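PDB 3PAS: TetR family transcription regulator, which probably acts as a DNA-binding transcription factor of the TetR family, recognising regulatory DNA through a helix-turn-helix motif and pairing through its C-terminal helices. Local coordinates for the interface of chains A and B. Numbering follows the deposited sequence. Chains: chain A/B, TetR family transcription regulator.

Contact 1: the interface of chains A and B. Residues chain A 144, 150, 154, 188; chain B 89, 181, 184-185.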
loop_
_atom_site.group_PDB
_atom_site.type_symbol
_atom_site.label_atom_id
_atom_site.label_comp_id
_atom_site.label_asym_id
_atom_site.label_seq_id
_atom_site.Cartn_x
_atom_site.Cartn_y
_atom_site.Cartn_z
ATOM N N LYS A 144 1.956 14.542 -16.807
ATOM C CA LYS A 144 0.781 13.958 -17.466
ATOM C C LYS A 144 -0.500 14.586 -16.935
ATOM O O LYS A 144 -0.648 14.743 -15.738
ATOM C CB LYS A 144 0.711 12.434 -17.256
ATOM C CG LYS A 144 1.787 11.601 -18.016
ATOM C CD LYS A 144 1.661 10.092 -17.688
ATOM C CE LYS A 144 2.578 9.153 -18.517
ATOM N NZ LYS A 144 3.940 8.999 -18.082
ATOM N N LEU A 150 -4.134 9.092 -9.627
ATOM C CA LEU A 150 -3.062 8.478 -10.344
ATOM C C LEU A 150 -1.703 9.039 -9.995
ATOM O O LEU A 150 -0.732 8.275 -9.902
ATOM C CB LEU A 150 -3.293 8.560 -11.848
ATOM C CG LEU A 150 -4.415 7.638 -12.290
ATOM C CD1 LEU A 150 -4.729 7.854 -13.796
ATOM C CD2 LEU A 150 -3.917 6.191 -11.987
ATOM N N PHE A 154 1.495 6.856 -8.088
ATOM C CA PHE A 154 2.827 6.630 -8.637
ATOM C C PHE A 154 3.937 7.535 -8.066
ATOM O O PHE A 154 5.104 7.119 -8.106
ATOM C CB PHE A 154 2.805 6.719 -10.159
ATOM C CG PHE A 154 2.093 5.585 -10.810
ATOM C CD1 PHE A 154 2.724 4.347 -10.954
ATOM C CD2 PHE A 154 0.817 5.726 -11.298
ATOM C CE1 PHE A 154 2.062 3.292 -11.522
ATOM C CE2 PHE A 154 0.160 4.661 -11.874
ATOM C CZ PHE A 154 0.808 3.440 -11.971
ATOM N N ALA A 188 6.918 7.728 -14.506
ATOM C CA ALA A 188 5.505 7.418 -14.466
ATOM C C ALA A 188 4.627 8.647 -14.665
ATOM O O ALA A 188 3.640 8.601 -15.418
ATOM C CB ALA A 188 5.162 6.790 -13.121
ATOM N N TRP B 89 -2.358 -6.821 -16.969
ATOM C CA TRP B 89 -2.773 -5.681 -16.112
ATOM C C TRP B 89 -4.252 -5.497 -16.132
ATOM O O TRP B 89 -4.884 -5.390 -15.073
ATOM C CB TRP B 89 -2.065 -4.409 -16.523
ATOM C CG TRP B 89 -2.547 -3.138 -15.924
ATOM C CD1 TRP B 89 -3.677 -2.457 -16.237
ATOM C CD2 TRP B 89 -1.889 -2.379 -14.903
ATOM N NE1 TRP B 89 -3.783 -1.340 -15.456
ATOM C CE2 TRP B 89 -2.682 -1.260 -14.646
ATOM C CE3 TRP B 89 -0.684 -2.539 -14.202
ATOM C CZ2 TRP B 89 -2.323 -0.272 -13.712
ATOM C CZ3 TRP B 89 -0.327 -1.592 -13.303
ATOM C CH2 TRP B 89 -1.164 -0.439 -13.052
ATOM N N ALA B 181 -3.622 4.086 -16.439
ATOM C CA ALA B 181 -2.830 3.643 -15.294
ATOM C C ALA B 181 -1.737 2.652 -15.742
ATOM O O ALA B 181 -0.582 2.758 -15.288
ATOM C CB ALA B 181 -3.780 2.961 -14.251
HETATM N N MSE B 184 1.188 4.517 -17.305
HETATM C CA MSE B 184 2.015 5.109 -16.260
HETATM C C MSE B 184 2.939 4.066 -15.638
HETATM O O MSE B 184 4.143 4.358 -15.406
HETATM C CB MSE B 184 1.154 5.829 -15.224
HETATM C CG MSE B 184 0.459 7.035 -15.838
HETATM SE SE MSE B 184 -0.760 7.870 -14.668
HETATM C CE MSE B 184 0.590 8.860 -13.504
ATOM N N ALA B 185 2.398 2.874 -15.364
ATOM C CA ALA B 185 3.186 1.774 -14.783
ATOM C C ALA B 185 4.285 1.354 -15.730
ATOM O O ALA B 185 5.441 1.175 -15.312
ATOM C CB ALA B 185 2.315 0.560 -14.411
#
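A:Phe154 lies against B:Met184 and the backbone on either side of it, at B:Ala181 and B:Ala185, in one part of the two-fold interface formed by helices 148-167 and 175-189 of both chains, the usual dimerisation surface of TetR-family regulators. B:Met184, modelled as selenomethionine, dominates the packed part, and 58 Å² of it is buried by chain A here. Its CB sits 3.7 Å above the plane of the A:Phe154 ring, displaced toward the rim, while the two side chains pass at a slant. The far end of the same ring rests on backbone: CE1 of A:Phe154 is 3.8 Å from CA of B:Ala185, and CZ lies 3.7 Å from the carbonyl O of B:Ala181. A bend at chi3 (77°) turns the terminal methyl of B:Met184 back to the ring, where CE comes within 3.8 Å of CD2 of A:Phe154. The selenium faces A:Leu150 instead, 3.9 Å from its CB, so this one residue lies against two side chains a helical turn apart. Beyond the CZ end of the ring the fit is slacker, CH2 of B:Trp89 being 4.5 Å from CZ of A:Phe154. A:Lys144, on a loop, is also peripheral, with 8 Å² buried; its aliphatic stem slides past B:Met184 in the opposite direction. The amine is held within its own chain: NZ of A:Lys144 donates a hydrogen bond to O of A:Ala188 at 2.7 Å, from above the carbonyl plane.

Contact 2: the interface of chains A and B. Residues chain A 146, 150; chain B 162, 171, 180-181, 184.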
loop_
_atom_site.group_PDB
_atom_site.type_symbol
_atom_site.label_atom_id
_atom_site.label_comp_id
_atom_site.label_asym_id
_atom_site.label_seq_id
_atom_site.Cartn_x
_atom_site.Cartn_y
_atom_site.Cartn_z
ATOM N N VAL A 146 -3.388 14.099 -15.706
ATOM C CA VAL A 146 -4.185 13.000 -15.182
ATOM C C VAL A 146 -4.756 13.316 -13.842
ATOM O O VAL A 146 -4.185 14.125 -13.088
ATOM C CB VAL A 146 -3.347 11.669 -15.084
ATOM C CG1 VAL A 146 -2.849 11.282 -16.451
ATOM C CG2 VAL A 146 -2.183 11.800 -14.106
ATOM N N LEU A 150 -4.134 9.092 -9.627
ATOM C CA LEU A 150 -3.062 8.478 -10.344
ATOM C C LEU A 150 -1.703 9.039 -9.995
ATOM O O LEU A 150 -0.732 8.275 -9.902
ATOM C CB LEU A 150 -3.293 8.560 -11.848
ATOM C CG LEU A 150 -4.415 7.638 -12.290
ATOM C CD1 LEU A 150 -4.729 7.854 -13.796
ATOM C CD2 LEU A 150 -3.917 6.191 -11.987
ATOM N N LEU B 162 -5.228 0.905 -6.771
ATOM C CA LEU B 162 -6.248 1.523 -7.625
ATOM C C LEU B 162 -7.575 0.772 -7.561
ATOM O O LEU B 162 -8.651 1.405 -7.579
ATOM C CB LEU B 162 -5.755 1.644 -9.051
ATOM C CG LEU B 162 -4.686 2.750 -9.242
ATOM C CD1 LEU B 162 -4.009 2.668 -10.673
ATOM C CD2 LEU B 162 -5.297 4.101 -9.038
ATOM N N PHE B 171 -11.772 6.677 -7.393
ATOM C CA PHE B 171 -11.281 6.479 -8.737
ATOM C C PHE B 171 -12.321 5.746 -9.580
ATOM O O PHE B 171 -12.952 4.856 -9.117
ATOM C CB PHE B 171 -9.994 5.635 -8.707
ATOM C CG PHE B 171 -9.207 5.658 -10.014
ATOM C CD1 PHE B 171 -8.808 6.851 -10.560
ATOM C CD2 PHE B 171 -8.879 4.499 -10.648
ATOM C CE1 PHE B 171 -8.091 6.871 -11.741
ATOM C CE2 PHE B 171 -8.157 4.507 -11.834
ATOM C CZ PHE B 171 -7.758 5.699 -12.355
ATOM N N LEU B 180 -4.795 3.909 -18.997
ATOM C CA LEU B 180 -3.971 5.050 -18.649
ATOM C C LEU B 180 -3.057 4.728 -17.460
ATOM O O LEU B 180 -1.868 5.030 -17.481
ATOM C CB LEU B 180 -4.859 6.226 -18.305
ATOM C CG LEU B 180 -4.239 7.485 -17.716
ATOM C CD1 LEU B 180 -3.156 8.040 -18.685
ATOM C CD2 LEU B 180 -5.368 8.494 -17.529
ATOM N N ALA B 181 -3.622 4.086 -16.439
ATOM C CA ALA B 181 -2.830 3.643 -15.294
ATOM C C ALA B 181 -1.737 2.652 -15.742
ATOM O O ALA B 181 -0.582 2.758 -15.288
ATOM C CB ALA B 181 -3.780 2.961 -14.251
HETATM N N MSE B 184 1.188 4.517 -17.305
HETATM C CA MSE B 184 2.015 5.109 -16.260
HETATM C C MSE B 184 2.939 4.066 -15.638
HETATM O O MSE B 184 4.143 4.358 -15.406
HETATM C CB MSE B 184 1.154 5.829 -15.224
HETATM C CG MSE B 184 0.459 7.035 -15.838
HETATM SE SE MSE B 184 -0.760 7.870 -14.668
HETATM C CE MSE B 184 0.590 8.860 -13.504
#
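The backbone of A:Val146 is extended (phi -126°, psi 156°) just before helix 148-167 begins, whereas A:Leu150 is already helical, and both point toward helix 175-189 of chain B. In TetR-family dimers the C-terminal helices commonly build the subunit interface, and here A:Leu150 enters an apolar pocket in the partner, with 62 Å² of its surface buried by chain B. Each part of its branched end has its own neighbours. CD1 of A:Leu150 meets CD2 of B:Leu180 at 3.8 Å, the two side chains inclined to each other. CD2 turns the other way, 3.8 Å from CD1 of B:Leu162, and this pair crosses at about a right angle. Between the two methyls, CG of A:Leu150 stands 3.8 Å from CE1 of B:Phe171; that side chain also runs nearly perpendicular to the leucine and offers the outer end of its ring, atoms CE1 and CZ. CD2 of B:Leu162 lies over the same face of the B:Phe171 phenyl that A:Leu150 approaches at the rim, 3.9 Å above the plane, so the two leucines sit side by side on it. B:Leu180 extends outward with CG opposite its backbone N (chi1 171°), which lets its methyls reach A:Val146 as well: CG1 of the valine is 3.9 Å from CD2 of B:Leu180. The other valine branch, CG2, approaches CE of the selenomethionine B:Met184 tip to tip, at a looser 4.1 Å.

Contact 3: the interface of chains A and B. Residues chain A 181, 184-185; chain B 146, 150-151, 154, 188-189.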
loop_
_atom_site.group_PDB
_atom_site.type_symbol
_atom_site.label_atom_id
_atom_site.label_comp_id
_atom_site.label_asym_id
_atom_site.label_seq_id
_atom_site.Cartn_x
_atom_site.Cartn_y
_atom_site.Cartn_z
ATOM N N ALA A 181 14.120 4.416 -7.350
ATOM C CA ALA A 181 12.661 4.451 -7.162
ATOM C C ALA A 181 12.077 5.807 -7.579
ATOM O O ALA A 181 11.061 5.892 -8.293
ATOM C CB ALA A 181 12.286 4.081 -5.660
HETATM N N MSE A 184 11.855 6.194 -11.319
HETATM C CA MSE A 184 10.700 5.487 -11.802
HETATM C C MSE A 184 9.380 6.248 -11.557
HETATM O O MSE A 184 8.524 6.322 -12.447
HETATM C CB MSE A 184 10.685 4.069 -11.179
HETATM C CG MSE A 184 11.880 3.267 -11.592
HETATM SE SE MSE A 184 12.086 1.665 -10.518
HETATM C CE MSE A 184 10.698 0.625 -11.429
ATOM N N ALA A 185 9.219 6.839 -10.375
ATOM C CA ALA A 185 8.058 7.678 -10.072
ATOM C C ALA A 185 7.995 8.850 -11.016
ATOM O O ALA A 185 6.931 9.166 -11.551
ATOM C CB ALA A 185 8.076 8.184 -8.550
ATOM N N VAL B 146 16.665 -2.814 -12.593
ATOM C CA VAL B 146 16.519 -2.496 -11.208
ATOM C C VAL B 146 16.088 -3.712 -10.439
ATOM O O VAL B 146 15.525 -4.642 -11.002
ATOM C CB VAL B 146 15.419 -1.389 -11.011
ATOM C CG1 VAL B 146 15.873 -0.128 -11.656
ATOM C CG2 VAL B 146 14.078 -1.842 -11.538
ATOM N N LEU B 150 11.420 -3.063 -6.780
ATOM C CA LEU B 150 11.000 -1.827 -7.452
ATOM C C LEU B 150 10.006 -2.126 -8.595
ATOM O O LEU B 150 9.066 -1.352 -8.836
ATOM C CB LEU B 150 12.210 -1.018 -7.954
ATOM C CG LEU B 150 13.192 -0.462 -6.889
ATOM C CD1 LEU B 150 14.230 0.474 -7.481
ATOM C CD2 LEU B 150 12.402 0.250 -5.804
ATOM N N LEU B 151 10.218 -3.221 -9.330
ATOM C CA LEU B 151 9.304 -3.632 -10.368
ATOM C C LEU B 151 7.935 -3.965 -9.771
ATOM O O LEU B 151 6.921 -3.546 -10.318
ATOM C CB LEU B 151 9.851 -4.800 -11.179
ATOM C CG LEU B 151 11.126 -4.503 -11.998
ATOM C CD1 LEU B 151 11.479 -5.797 -12.837
ATOM C CD2 LEU B 151 11.012 -3.233 -12.901
ATOM N N PHE B 154 6.024 -0.651 -8.778
ATOM C CA PHE B 154 5.512 0.196 -9.833
ATOM C C PHE B 154 4.649 -0.509 -10.893
ATOM O O PHE B 154 3.965 0.173 -11.629
ATOM C CB PHE B 154 6.640 0.970 -10.541
ATOM C CG PHE B 154 7.229 2.055 -9.673
ATOM C CD1 PHE B 154 6.582 3.254 -9.538
ATOM C CD2 PHE B 154 8.369 1.821 -8.898
ATOM C CE1 PHE B 154 7.064 4.258 -8.698
ATOM C CE2 PHE B 154 8.864 2.815 -8.016
ATOM C CZ PHE B 154 8.225 4.050 -7.926
ATOM N N ALA B 188 6.973 3.938 -15.760
ATOM C CA ALA B 188 7.768 3.773 -14.538
ATOM C C ALA B 188 8.901 2.714 -14.687
ATOM O O ALA B 188 10.043 2.966 -14.289
ATOM C CB ALA B 188 6.858 3.364 -13.357
ATOM N N VAL B 189 8.564 1.552 -15.254
ATOM C CA VAL B 189 9.494 0.421 -15.354
ATOM C C VAL B 189 10.355 0.354 -16.623
ATOM O O VAL B 189 11.352 -0.388 -16.653
ATOM C CB VAL B 189 8.782 -0.946 -15.143
ATOM C CG1 VAL B 189 8.004 -0.934 -13.791
ATOM C CG2 VAL B 189 7.889 -1.322 -16.337
#
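Near-extended at chi2 (167°) but bent at chi3 (78°), A:Met184 carries its selenium outward from helix 175-189 and folds the terminal methyl back toward B:Phe154, whose own chi1 of -71° sets its ring alongside helix 175-189 of chain A. This helix-against-helix packing belongs to the C-terminal dimer interface typical of the TetR family. A:Met184, a selenomethionine in this model, has 108 Å² buried by chain B. Its CB stands over the face of the B:Phe154 ring, 3.9 Å from the centroid, in a CH-pi contact. Farther along the side chain, SE lies 3.7 Å from CB of B:Leu150, the two side chains set askew. The methyl is lined by several groups: CE of A:Met184 is 3.6 Å from CD2 of B:Phe154 and 3.9 Å from CG1 of B:Val189, with B:Leu151 and B:Val146 a little farther off. Carbonyl oxygens also border the side chain. CG of A:Met184 comes to 3.3 Å from O of B:Ala188, and CE approaches O of B:Leu150, so the polarisable selenomethionine is bounded by helix backbone as well as by hydrocarbon. At the far end of the phenylalanine ring, CZ of B:Phe154 faces O of A:Ala181 at 3.4 Å, while CE1 lies against the backbone of A:Ala185. CB of A:Ala181 is 3.8 Å from CD2 of B:Leu150, while CD1 of that leucine faces the selenium.

Contacts 1 and 2 adjoin, the centres of their C-alpha atoms being about 5 Å apart, and share A:Leu150, B:Ala181 and B:Met184. Contact 3 lies about 11 Å from contact 1 and about 15 Å from contact 2. It repeats the arrangement of contact 1 largely with the chains exchanged, as the two-fold symmetry requires. All three draw on helices 148-167 and 175-189, each chain both inserting side chains and receiving them. Together they form parts of one two-fold interface built mainly from helices, consistent with a TetR-type dimer, which would fix the relative placement of the two probable DNA-binding domains.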